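Choline kinase (Streptococcus pneumoniae, PDB 4R78) probably phosphorylates choline with ATP as a choline kinase of protein kinase-like fold, and is seen here with AMP in its nucleotide pocket. Local coordinates at residues Leu92-Tyr97 and Tyr211-Glu216; Glu109-Ala114 and Glu204-Arg209. All blocks are in the same frame, centred on the assembly; numbering follows the deposited sequence.

Both contacts border the AMP, where the five-stranded antiparallel sheet that ends in strands 105-109 and 96-100 meets the small three-stranded sheet of strands 115-116, 202-204 and 210-212. Contact 1 (92-97 with 211-216) is buried and mixes a backbone bond, bridging waters and packing on aromatic rings, ending beside the sugar and phosphate. Contact 2 (109-114 with 204-209) is a surface contact of two turns, apolar and without direct hydrogen bonds between its segments, beside the adenine. The two touch: Lys95 N lies 2.8 Å from Glu109 OE1, probably a hydrogen bond, while Ile111 CD1 packs on Val94 CG1 and the Tyr211 ring.

Contact 1: Leu92-Tyr97 and Tyr211-Glu216; sequences LDVKNY and YLIDWE. With AMP (adenosine monophosphate), chain C.
The loop at Leu92 is tied to the end of strand 210-212 by a single direct backbone bond, Leu212 N to Leu92 O at 2.9 Å, and Asp93 CA adds a C-H...O contact to Leu212 O. Val94 lays its CG1 methyl over one face of the Tyr211 ring, a CH-pi contact 3.9 Å from the centroid, and the same methyl reaches Ile213 CG2; a compact branched residue suits this wedge between ring and aliphatic chain. Trp215 donates from NE1 to Leu212 O (2.8 Å, 161°), which helps fix the rotation of the indole and sets its CZ2 against Leu92 CD1. Asp93 turns its CG away from the backbone N (chi1 -159°), which carries the carboxylate past the indole, the two planes 40° apart. Each oxygen takes a water: one joins OD1 to Asp214 N, the other OD2 to Trp215 N, so a short acid can hold two consecutive backbone amides without touching them. Asp214, salt-bridged by Lys106, brings OD2 to 3.0 Å from AMP O5', and Ile213 CD1 lies 3.4 Å from AMP C8. The sequence Ile-Asp-Trp-Glu, following a strand beside the nucleotide, probably corresponds to the DFG motif of protein kinases, consistent with the protein kinase-like fold.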
loop_
_atom_site.group_PDB
_atom_site.type_symbol
_atom_site.label_atom_id
_atom_site.label_comp_id
_atom_site.label_asym_id
_atom_site.label_seq_id
_atom_site.Cartn_x
_atom_site.Cartn_y
_atom_site.Cartn_z
ATOM N N LEU A 92 -4.366 -2.767 -14.554
ATOM C CA LEU A 92 -4.535 -1.768 -13.503
ATOM C C LEU A 92 -3.253 -1.002 -13.199
ATOM O O LEU A 92 -3.267 0.213 -13.058
ATOM C CB LEU A 92 -5.086 -2.413 -12.228
ATOM C CG LEU A 92 -6.495 -3.013 -12.302
ATOM C CD1 LEU A 92 -6.855 -3.690 -10.989
ATOM C CD2 LEU A 92 -7.531 -1.952 -12.670
ATOM N N ASP A 93 -2.145 -1.729 -13.103
ATOM C CA ASP A 93 -0.853 -1.137 -12.777
ATOM C C ASP A 93 -0.199 -0.577 -14.037
ATOM O O ASP A 93 -0.552 -0.960 -15.160
ATOM C CB ASP A 93 0.039 -2.209 -12.137
ATOM C CG ASP A 93 1.184 -1.635 -11.296
ATOM O OD1 ASP A 93 1.395 -0.401 -11.238
ATOM O OD2 ASP A 93 1.900 -2.456 -10.687
ATOM N N VAL A 94 0.745 0.337 -13.841
ATOM C CA VAL A 94 1.591 0.830 -14.921
ATOM C C VAL A 94 2.615 -0.234 -15.336
ATOM O O VAL A 94 2.770 -1.267 -14.673
ATOM C CB VAL A 94 2.307 2.153 -14.541
ATOM C CG1 VAL A 94 1.288 3.241 -14.211
ATOM C CG2 VAL A 94 3.260 1.942 -13.366
ATOM N N LYS A 95 3.317 0.028 -16.432
ATOM C CA LYS A 95 4.292 -0.912 -16.976
ATOM C C LYS A 95 5.549 -1.037 -16.115
ATOM O O LYS A 95 6.143 -0.034 -15.711
ATOM C CB LYS A 95 4.681 -0.505 -18.397
ATOM C CG LYS A 95 5.563 -1.511 -19.104
ATOM C CD LYS A 95 6.096 -0.942 -20.401
ATOM C CE LYS A 95 6.791 -1.999 -21.233
ATOM N NZ LYS A 95 5.839 -3.024 -21.753
ATOM N N ASN A 96 5.952 -2.280 -15.857
ATOM C CA ASN A 96 7.189 -2.575 -15.137
ATOM C C ASN A 96 8.334 -2.945 -16.081
ATOM O O ASN A 96 8.141 -3.726 -17.019
ATOM C CB ASN A 96 6.961 -3.719 -14.143
ATOM C CG ASN A 96 8.202 -4.045 -13.334
ATOM O OD1 ASN A 96 8.684 -3.225 -12.545
ATOM N ND2 ASN A 96 8.731 -5.241 -13.532
ATOM N N TYR A 97 9.518 -2.393 -15.818
ATOM C CA TYR A 97 10.722 -2.735 -16.581
ATOM C C TYR A 97 11.705 -3.605 -15.800
ATOM O O TYR A 97 12.367 -4.477 -16.369
ATOM C CB TYR A 97 11.425 -1.471 -17.075
ATOM C CG TYR A 97 10.677 -0.772 -18.177
ATOM C CD1 TYR A 97 10.692 -1.276 -19.476
ATOM C CD2 TYR A 97 9.953 0.391 -17.928
ATOM C CE1 TYR A 97 10.006 -0.642 -20.500
ATOM C CE2 TYR A 97 9.261 1.039 -18.953
ATOM C CZ TYR A 97 9.292 0.509 -20.235
ATOM O OH TYR A 97 8.623 1.133 -21.266
ATOM N N TYR A 211 -4.850 4.458 -13.364
ATOM C CA TYR A 211 -4.038 3.343 -12.899
ATOM C C TYR A 211 -4.112 3.212 -11.387
ATOM O O TYR A 211 -4.282 4.202 -10.675
ATOM C CB TYR A 211 -2.575 3.543 -13.299
ATOM C CG TYR A 211 -2.312 3.487 -14.783
ATOM C CD1 TYR A 211 -2.098 2.268 -15.426
ATOM C CD2 TYR A 211 -2.253 4.655 -15.540
ATOM C CE1 TYR A 211 -1.840 2.214 -16.790
ATOM C CE2 TYR A 211 -2.000 4.612 -16.904
ATOM C CZ TYR A 211 -1.791 3.391 -17.521
ATOM O OH TYR A 211 -1.539 3.340 -18.869
ATOM N N LEU A 212 -3.997 1.977 -10.911
ATOM C CA LEU A 212 -3.771 1.690 -9.499
ATOM C C LEU A 212 -2.372 1.088 -9.385
ATOM O O LEU A 212 -2.093 0.047 -9.983
ATOM C CB LEU A 212 -4.839 0.737 -8.958
ATOM C CG LEU A 212 -4.686 0.197 -7.531
ATOM C CD1 LEU A 212 -4.473 1.318 -6.511
ATOM C CD2 LEU A 212 -5.888 -0.652 -7.150
ATOM N N ILE A 213 -1.504 1.755 -8.625
ATOM C CA ILE A 213 -0.077 1.429 -8.602
ATOM C C ILE A 213 0.393 0.968 -7.225
ATOM O O ILE A 213 -0.388 0.930 -6.273
ATOM C CB ILE A 213 0.786 2.636 -9.073
ATOM C CG1 ILE A 213 0.687 3.793 -8.070
ATOM C CG2 ILE A 213 0.381 3.051 -10.490
ATOM C CD1 ILE A 213 1.746 4.856 -8.242
ATOM N N ASP A 214 1.673 0.605 -7.148
ATOM C CA ASP A 214 2.363 0.292 -5.895
ATOM C C ASP A 214 1.742 -0.886 -5.148
ATOM O O ASP A 214 1.189 -0.749 -4.052
ATOM C CB ASP A 214 2.524 1.546 -5.022
ATOM C CG ASP A 214 3.575 2.508 -5.562
ATOM O OD1 ASP A 214 4.220 2.211 -6.593
ATOM O OD2 ASP A 214 3.769 3.569 -4.938
ATOM N N TRP A 215 1.872 -2.052 -5.769
ATOM C CA TRP A 215 1.308 -3.294 -5.266
ATOM C C TRP A 215 2.264 -4.057 -4.342
ATOM O O TRP A 215 2.108 -5.263 -4.155
ATOM C CB TRP A 215 0.896 -4.171 -6.456
ATOM C CG TRP A 215 -0.233 -3.583 -7.255
ATOM C CD1 TRP A 215 -0.175 -2.519 -8.109
ATOM C CD2 TRP A 215 -1.591 -4.027 -7.261
ATOM N NE1 TRP A 215 -1.415 -2.271 -8.651
ATOM C CE2 TRP A 215 -2.304 -3.184 -8.144
ATOM C CE3 TRP A 215 -2.278 -5.053 -6.599
ATOM C CZ2 TRP A 215 -3.674 -3.340 -8.386
ATOM C CZ3 TRP A 215 -3.638 -5.208 -6.839
ATOM C CH2 TRP A 215 -4.319 -4.358 -7.731
ATOM N N GLU A 216 3.223 -3.356 -3.737
ATOM C CA GLU A 216 4.245 -4.002 -2.895
ATOM C C GLU A 216 3.696 -4.807 -1.721
ATOM O O GLU A 216 4.358 -5.721 -1.236
ATOM C CB GLU A 216 5.264 -2.983 -2.368
ATOM C CG GLU A 216 6.299 -2.535 -3.395
ATOM C CD GLU A 216 5.684 -1.796 -4.576
ATOM O OE1 GLU A 216 4.834 -0.909 -4.343
ATOM O OE2 GLU A 216 6.049 -2.116 -5.728
HETATM P P AMP C . 3.265 6.852 -3.755
HETATM O O1P AMP C . 3.380 5.911 -2.581
HETATM O O2P AMP C . 3.491 8.305 -3.414
HETATM O O3P AMP C . 2.068 6.597 -4.638
HETATM O "O5'" AMP C . 4.515 6.480 -4.699
HETATM C "C5'" AMP C . 4.407 6.595 -6.117
HETATM C "C4'" AMP C . 4.181 8.051 -6.503
HETATM O "O4'" AMP C . 5.003 8.389 -7.625
HETATM C "C3'" AMP C . 2.739 8.300 -6.916
HETATM O "O3'" AMP C . 2.016 8.973 -5.880
HETATM C "C2'" AMP C . 2.825 9.146 -8.172
HETATM O "O2'" AMP C . 2.684 10.530 -7.854
HETATM C "C1'" AMP C . 4.230 8.929 -8.705
HETATM N N9 AMP C . 4.207 7.985 -9.855
HETATM C C8 AMP C . 4.167 6.641 -9.769
HETATM N N7 AMP C . 4.160 6.056 -10.991
HETATM C C5 AMP C . 4.205 7.043 -11.898
HETATM C C6 AMP C . 4.227 7.123 -13.376
HETATM N N6 AMP C . 4.202 5.993 -14.122
HETATM N N1 AMP C . 4.277 8.350 -13.945
HETATM C C2 AMP C . 4.302 9.477 -13.204
HETATM N N3 AMP C . 4.283 9.478 -11.855
HETATM C C4 AMP C . 4.236 8.315 -11.152
HETATM O O HOH W 1 3.448 0.598 -9.628
HETATM O O HOH W 2 3.282 -2.205 -8.282
#

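Contact 2: Glu109-Ala114 and Glu204-Arg209. With AMP (adenosine monophosphate), chain C.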
loop_
_atom_site.group_PDB
_atom_site.type_symbol
_atom_site.label_atom_id
_atom_site.label_comp_id
_atom_site.label_asym_id
_atom_site.label_seq_id
_atom_site.Cartn_x
_atom_site.Cartn_y
_atom_site.Cartn_z
ATOM N N GLU A 109 7.624 2.523 -15.961
ATOM C CA GLU A 109 7.438 3.610 -16.914
ATOM C C GLU A 109 7.133 4.924 -16.197
ATOM O O GLU A 109 6.496 4.937 -15.136
ATOM C CB GLU A 109 6.321 3.274 -17.911
ATOM C CG GLU A 109 4.918 3.214 -17.300
ATOM C CD GLU A 109 3.820 3.051 -18.330
ATOM O OE1 GLU A 109 2.856 2.317 -18.040
ATOM O OE2 GLU A 109 3.916 3.650 -19.426
ATOM N N TYR A 110 7.615 6.020 -16.776
ATOM C CA TYR A 110 7.240 7.357 -16.336
ATOM C C TYR A 110 6.162 7.887 -17.270
ATOM O O TYR A 110 6.356 7.962 -18.486
ATOM C CB TYR A 110 8.455 8.294 -16.327
ATOM C CG TYR A 110 8.143 9.747 -15.997
ATOM C CD1 TYR A 110 7.631 10.109 -14.751
ATOM C CD2 TYR A 110 8.377 10.756 -16.927
ATOM C CE1 TYR A 110 7.351 11.439 -14.442
ATOM C CE2 TYR A 110 8.104 12.090 -16.627
ATOM C CZ TYR A 110 7.591 12.421 -15.384
ATOM O OH TYR A 110 7.316 13.739 -15.083
ATOM N N ILE A 111 5.019 8.228 -16.693
ATOM C CA ILE A 111 3.926 8.815 -17.447
ATOM C C ILE A 111 3.993 10.329 -17.295
ATOM O O ILE A 111 3.775 10.864 -16.204
ATOM C CB ILE A 111 2.560 8.273 -16.988
ATOM C CG1 ILE A 111 2.530 6.745 -17.133
ATOM C CG2 ILE A 111 1.424 8.941 -17.777
ATOM C CD1 ILE A 111 1.281 6.086 -16.603
ATOM N N GLU A 112 4.314 11.004 -18.396
ATOM C CA GLU A 112 4.434 12.458 -18.401
ATOM C C GLU A 112 3.095 13.138 -18.165
ATOM O O GLU A 112 2.070 12.722 -18.717
ATOM C CB GLU A 112 5.044 12.957 -19.710
ATOM C CG GLU A 112 6.558 13.042 -19.690
ATOM C CD GLU A 112 7.083 14.295 -20.371
ATOM O OE1 GLU A 112 6.588 14.641 -21.467
ATOM O OE2 GLU A 112 7.992 14.936 -19.803
ATOM N N SER A 113 3.126 14.178 -17.333
ATOM C CA SER A 113 1.952 14.998 -17.011
ATOM C C SER A 113 0.825 14.189 -16.364
ATOM O O SER A 113 -0.354 14.529 -16.490
ATOM C CB SER A 113 1.457 15.751 -18.252
ATOM O OG SER A 113 2.459 16.628 -18.739
ATOM N N ALA A 114 1.206 13.117 -15.673
ATOM C CA ALA A 114 0.258 12.287 -14.944
ATOM C C ALA A 114 -0.290 13.050 -13.746
ATOM O O ALA A 114 0.421 13.848 -13.128
ATOM C CB ALA A 114 0.918 10.987 -14.493
ATOM N N GLU A 204 -3.583 9.183 -12.922
ATOM C CA GLU A 204 -4.345 9.324 -14.154
ATOM C C GLU A 204 -3.447 9.775 -15.300
ATOM O O GLU A 204 -2.684 10.734 -15.164
ATOM C CB GLU A 204 -5.502 10.309 -13.945
ATOM C CG GLU A 204 -6.573 10.281 -15.024
ATOM C CD GLU A 204 -7.785 11.113 -14.646
ATOM O OE1 GLU A 204 -8.614 10.635 -13.841
ATOM O OE2 GLU A 204 -7.909 12.246 -15.153
ATOM N N SER A 205 -3.531 9.050 -16.414
ATOM C CA SER A 205 -2.882 9.423 -17.669
ATOM C C SER A 205 -3.511 10.713 -18.196
ATOM O O SER A 205 -4.695 10.960 -17.954
ATOM C CB SER A 205 -3.072 8.300 -18.695
ATOM O OG SER A 205 -2.572 8.660 -19.977
ATOM N N PRO A 206 -2.725 11.542 -18.912
ATOM C CA PRO A 206 -3.305 12.726 -19.558
ATOM C C PRO A 206 -4.435 12.390 -20.543
ATOM O O PRO A 206 -5.244 13.263 -20.861
ATOM C CB PRO A 206 -2.112 13.355 -20.295
ATOM C CG PRO A 206 -1.051 12.292 -20.332
ATOM C CD PRO A 206 -1.264 11.481 -19.096
ATOM N N GLN A 207 -4.485 11.140 -21.008
ATOM C CA GLN A 207 -5.544 10.678 -21.915
ATOM C C GLN A 207 -6.767 10.107 -21.187
ATOM O O GLN A 207 -7.748 9.708 -21.825
ATOM C CB GLN A 207 -4.997 9.657 -22.920
ATOM C CG GLN A 207 -4.190 10.274 -24.061
ATOM C CD GLN A 207 -2.782 10.654 -23.651
ATOM O OE1 GLN A 207 -1.991 9.801 -23.243
ATOM N NE2 GLN A 207 -2.457 11.937 -23.759
ATOM N N GLY A 208 -6.700 10.057 -19.857
ATOM C CA GLY A 208 -7.862 9.713 -19.037
ATOM C C GLY A 208 -7.819 8.390 -18.294
ATOM O O GLY A 208 -8.558 8.203 -17.317
ATOM N N ARG A 209 -6.973 7.469 -18.756
ATOM C CA ARG A 209 -6.835 6.153 -18.126
ATOM C C ARG A 209 -6.358 6.264 -16.682
ATOM O O ARG A 209 -5.376 6.952 -16.390
ATOM C CB ARG A 209 -5.880 5.258 -18.925
ATOM C CG ARG A 209 -5.746 3.837 -18.384
ATOM C CD ARG A 209 -4.903 2.968 -19.308
ATOM N NE ARG A 209 -4.683 1.635 -18.750
ATOM C CZ ARG A 209 -3.962 0.678 -19.333
ATOM N NH1 ARG A 209 -3.378 0.886 -20.507
ATOM N NH2 ARG A 209 -3.828 -0.498 -18.738
HETATM P P AMP C . 3.265 6.852 -3.755
HETATM O O1P AMP C . 3.380 5.911 -2.581
HETATM O O2P AMP C . 3.491 8.305 -3.414
HETATM O O3P AMP C . 2.068 6.597 -4.638
HETATM O "O5'" AMP C . 4.515 6.480 -4.699
HETATM C "C5'" AMP C . 4.407 6.595 -6.117
HETATM C "C4'" AMP C . 4.181 8.051 -6.503
HETATM O "O4'" AMP C . 5.003 8.389 -7.625
HETATM C "C3'" AMP C . 2.739 8.300 -6.916
HETATM O "O3'" AMP C . 2.016 8.973 -5.880
HETATM C "C2'" AMP C . 2.825 9.146 -8.172
HETATM O "O2'" AMP C . 2.684 10.530 -7.854
HETATM C "C1'" AMP C . 4.230 8.929 -8.705
HETATM N N9 AMP C . 4.207 7.985 -9.855
HETATM C C8 AMP C . 4.167 6.641 -9.769
HETATM N N7 AMP C . 4.160 6.056 -10.991
HETATM C C5 AMP C . 4.205 7.043 -11.898
HETATM C C6 AMP C . 4.227 7.123 -13.376
HETATM N N6 AMP C . 4.202 5.993 -14.122
HETATM N N1 AMP C . 4.277 8.350 -13.945
HETATM C C2 AMP C . 4.302 9.477 -13.204
HETATM N N3 AMP C . 4.283 9.478 -11.855
HETATM C C4 AMP C . 4.236 8.315 -11.152
#
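Ile111 and Pro206 meet at an oblique angle, the CG2 methyl of Ile111 lying 3.9 Å from Pro206 CD. The two branches of Ile111 divide the work: CG2, anti to the backbone N, faces the proline, while CG1, on the other arm, passes 3.5 Å from N6 of AMP. A beta-branched residue thus serves the turn and the adenine at once. The ring of Pro206 also sets CG 3.5 Å from Glu112 O, and its fixed phi suits the second position of the type I turn from Ser205 to Gly208. Within that turn Ser205 OG accepts from Gln207 N (3.3 Å, 166°), an ST turn, and Gly208 takes a positive phi that disfavours a side chain. Ala114 approaches through CA, 3.3 Å from Glu204 O in a C-H...O contact; its small methyl fits between that carbonyl and AMP C2. On the nucleotide side, Ile111 N donates to N1 of AMP at 2.8 Å and Glu109 O lies 2.7 Å from N6, consistent with a protein kinase hinge. Van der Waals packing and one CA-H...O contact join the segments, so the turns fit by shape, whereas Ile111 N bonds the nucleotide and the bonds within 204-209 shape its own turn.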